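Local coordinates for Mll7089 protein (PDB 2OZ8), which is of unknown function but, as a putative mandelate racemase relative, probably binds magnesium and may act as a hydro-lyase, at residues A[131-136]-A[336-341]. Numbering follows the deposited sequence.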
loop_
_atom_site.group_PDB
_atom_site.type_symbol
_atom_site.label_atom_id
_atom_site.label_comp_id
_atom_site.label_asym_id
_atom_site.label_seq_id
_atom_site.Cartn_x
_atom_site.Cartn_y
_atom_site.Cartn_z
ATOM N N ASN A 131 29.775 -29.192 -12.095
ATOM C CA ASN A 131 30.962 -29.089 -11.310
ATOM C C ASN A 131 31.737 -27.813 -11.587
ATOM O O ASN A 131 32.853 -27.653 -11.111
ATOM C CB ASN A 131 31.803 -30.383 -11.410
ATOM C CG ASN A 131 32.802 -30.365 -12.538
ATOM O OD1 ASN A 131 32.514 -29.895 -13.649
ATOM N ND2 ASN A 131 34.021 -30.872 -12.256
ATOM N N ARG A 132 31.141 -26.897 -12.348
ATOM C CA ARG A 132 31.838 -25.664 -12.596
ATOM C C ARG A 132 30.961 -24.441 -12.706
ATOM O O ARG A 132 29.763 -24.531 -13.006
ATOM C CB ARG A 132 32.732 -25.779 -13.820
ATOM C CG ARG A 132 32.028 -25.583 -15.086
ATOM C CD ARG A 132 32.918 -25.791 -16.234
ATOM N NE ARG A 132 32.152 -25.590 -17.447
ATOM C CZ ARG A 132 32.702 -25.526 -18.655
ATOM N NH1 ARG A 132 34.028 -25.674 -18.773
ATOM N NH2 ARG A 132 31.931 -25.323 -19.719
ATOM N N VAL A 133 31.591 -23.295 -12.467
ATOM C CA VAL A 133 30.966 -21.992 -12.541
ATOM C C VAL A 133 31.926 -20.973 -13.141
ATOM O O VAL A 133 33.116 -21.047 -12.931
ATOM C CB VAL A 133 30.509 -21.564 -11.132
ATOM C CG1 VAL A 133 31.666 -21.313 -10.206
ATOM C CG2 VAL A 133 29.559 -20.390 -11.236
ATOM N N LYS A 134 31.418 -20.030 -13.900
ATOM C CA LYS A 134 32.223 -18.883 -14.354
ATOM C C LYS A 134 32.784 -18.061 -13.222
ATOM O O LYS A 134 32.097 -17.763 -12.214
ATOM C CB LYS A 134 31.358 -17.959 -15.189
ATOM C CG LYS A 134 30.789 -18.657 -16.409
ATOM C CD LYS A 134 30.124 -17.664 -17.342
ATOM C CE LYS A 134 28.673 -17.894 -17.353
ATOM N NZ LYS A 134 28.100 -17.099 -18.468
ATOM N N ALA A 135 34.020 -17.631 -13.406
ATOM C CA ALA A 135 34.677 -16.838 -12.398
ATOM C C ALA A 135 34.981 -15.480 -13.027
ATOM O O ALA A 135 35.300 -15.409 -14.194
ATOM C CB ALA A 135 35.972 -17.558 -11.925
ATOM N N TYR A 136 34.842 -14.397 -12.273
ATOM C CA TYR A 136 35.200 -13.108 -12.812
ATOM C C TYR A 136 36.364 -12.574 -12.020
ATOM O O TYR A 136 36.568 -12.971 -10.884
ATOM C CB TYR A 136 34.025 -12.126 -12.833
ATOM C CG TYR A 136 33.439 -11.756 -11.497
ATOM C CD1 TYR A 136 33.910 -10.663 -10.817
ATOM C CD2 TYR A 136 32.377 -12.447 -10.961
ATOM C CE1 TYR A 136 33.350 -10.265 -9.623
ATOM C CE2 TYR A 136 31.779 -12.063 -9.743
ATOM C CZ TYR A 136 32.288 -10.966 -9.089
ATOM O OH TYR A 136 31.812 -10.525 -7.886
ATOM N N GLY A 336 38.713 -18.925 -16.979
ATOM C CA GLY A 336 37.539 -18.223 -16.500
ATOM C C GLY A 336 36.440 -19.098 -15.934
ATOM O O GLY A 336 35.306 -18.614 -15.756
ATOM N N TYR A 337 36.746 -20.374 -15.655
ATOM C CA TYR A 337 35.810 -21.228 -14.923
ATOM C C TYR A 337 36.413 -21.746 -13.632
ATOM O O TYR A 337 37.571 -22.190 -13.616
ATOM C CB TYR A 337 35.377 -22.418 -15.747
ATOM C CG TYR A 337 34.353 -22.125 -16.814
ATOM C CD1 TYR A 337 33.000 -22.114 -16.509
ATOM C CD2 TYR A 337 34.738 -21.933 -18.151
ATOM C CE1 TYR A 337 32.059 -21.875 -17.469
ATOM C CE2 TYR A 337 33.798 -21.693 -19.135
ATOM C CZ TYR A 337 32.466 -21.675 -18.782
ATOM O OH TYR A 337 31.509 -21.455 -19.735
ATOM N N ALA A 338 35.630 -21.697 -12.556
ATOM C CA ALA A 338 36.038 -22.261 -11.292
ATOM C C ALA A 338 35.456 -23.656 -11.212
ATOM O O ALA A 338 34.295 -23.894 -11.608
ATOM C CB ALA A 338 35.596 -21.389 -10.096
ATOM N N TYR A 339 36.269 -24.580 -10.717
ATOM C CA TYR A 339 35.885 -25.969 -10.675
ATOM C C TYR A 339 35.785 -26.465 -9.270
ATOM O O TYR A 339 36.749 -26.375 -8.493
ATOM C CB TYR A 339 36.915 -26.792 -11.411
ATOM C CG TYR A 339 36.846 -26.618 -12.913
ATOM C CD1 TYR A 339 36.038 -27.454 -13.686
ATOM C CD2 TYR A 339 37.566 -25.612 -13.555
ATOM C CE1 TYR A 339 35.942 -27.290 -15.049
ATOM C CE2 TYR A 339 37.487 -25.462 -14.913
ATOM C CZ TYR A 339 36.703 -26.316 -15.659
ATOM O OH TYR A 339 36.619 -26.168 -17.019
ATOM N N ALA A 340 34.622 -26.989 -8.928
ATOM C CA ALA A 340 34.469 -27.660 -7.654
ATOM C C ALA A 340 35.092 -29.045 -7.795
ATOM O O ALA A 340 34.647 -29.842 -8.640
ATOM C CB ALA A 340 33.020 -27.765 -7.282
ATOM N N PRO A 341 36.124 -29.341 -6.982
ATOM C CA PRO A 341 36.925 -30.565 -7.097
ATOM C C PRO A 341 36.192 -31.829 -6.700
ATOM O O PRO A 341 35.193 -31.773 -5.968
ATOM C CB PRO A 341 38.074 -30.333 -6.116
ATOM C CG PRO A 341 37.602 -29.317 -5.184
ATOM C CD PRO A 341 36.563 -28.492 -5.858
#
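An antiparallel strand pairing, with Arg132 stacked on Tyr337 and hydrogen-bonded to Tyr339 on the same side of the sheet, joins the late strand 337-339 to strand 132-138, whose other neighbours in the TIM-barrel-like sheet, 163-167 and 313-318, run parallel to it. Val133 and Ala338 form the hydrogen-bonded pair: Val133 N donates to Ala338 O at 2.9 Å, and Ala338 N returns to Val133 O, nearly along its C=O axis. Ala340 N to Asn131 O and Ala135 N to Gly336 O extend the ladder. In a non-hydrogen-bonded pair, Arg132 with Tyr339, Arg132 CG takes the crowded position between backbone N and carbonyl carbon (chi1 82°); the chain then runs extended to NE, Arg132 CB off-centre over the Tyr339 ring (4.1 Å to the centroid). The Arg132 guanidinium lies flat on the Tyr337 ring, planes 5° apart, with Arg132 CZ 3.8 Å from the ring centroid, a cation-pi stack, while Arg132 NH1 donates, in the guanidinium plane, to Tyr339 OH at 3.2 Å. Lys134 CG touches Tyr337 CE1 at 3.6 Å, its NZ salt-bridged to Glu314. An alanine replacing Tyr337 would probably leave the guanidinium less firmly oriented. Stack and in-plane bond together probably restrain its tilt and rotation, and the aromatic face probably helps stabilise its positive charge.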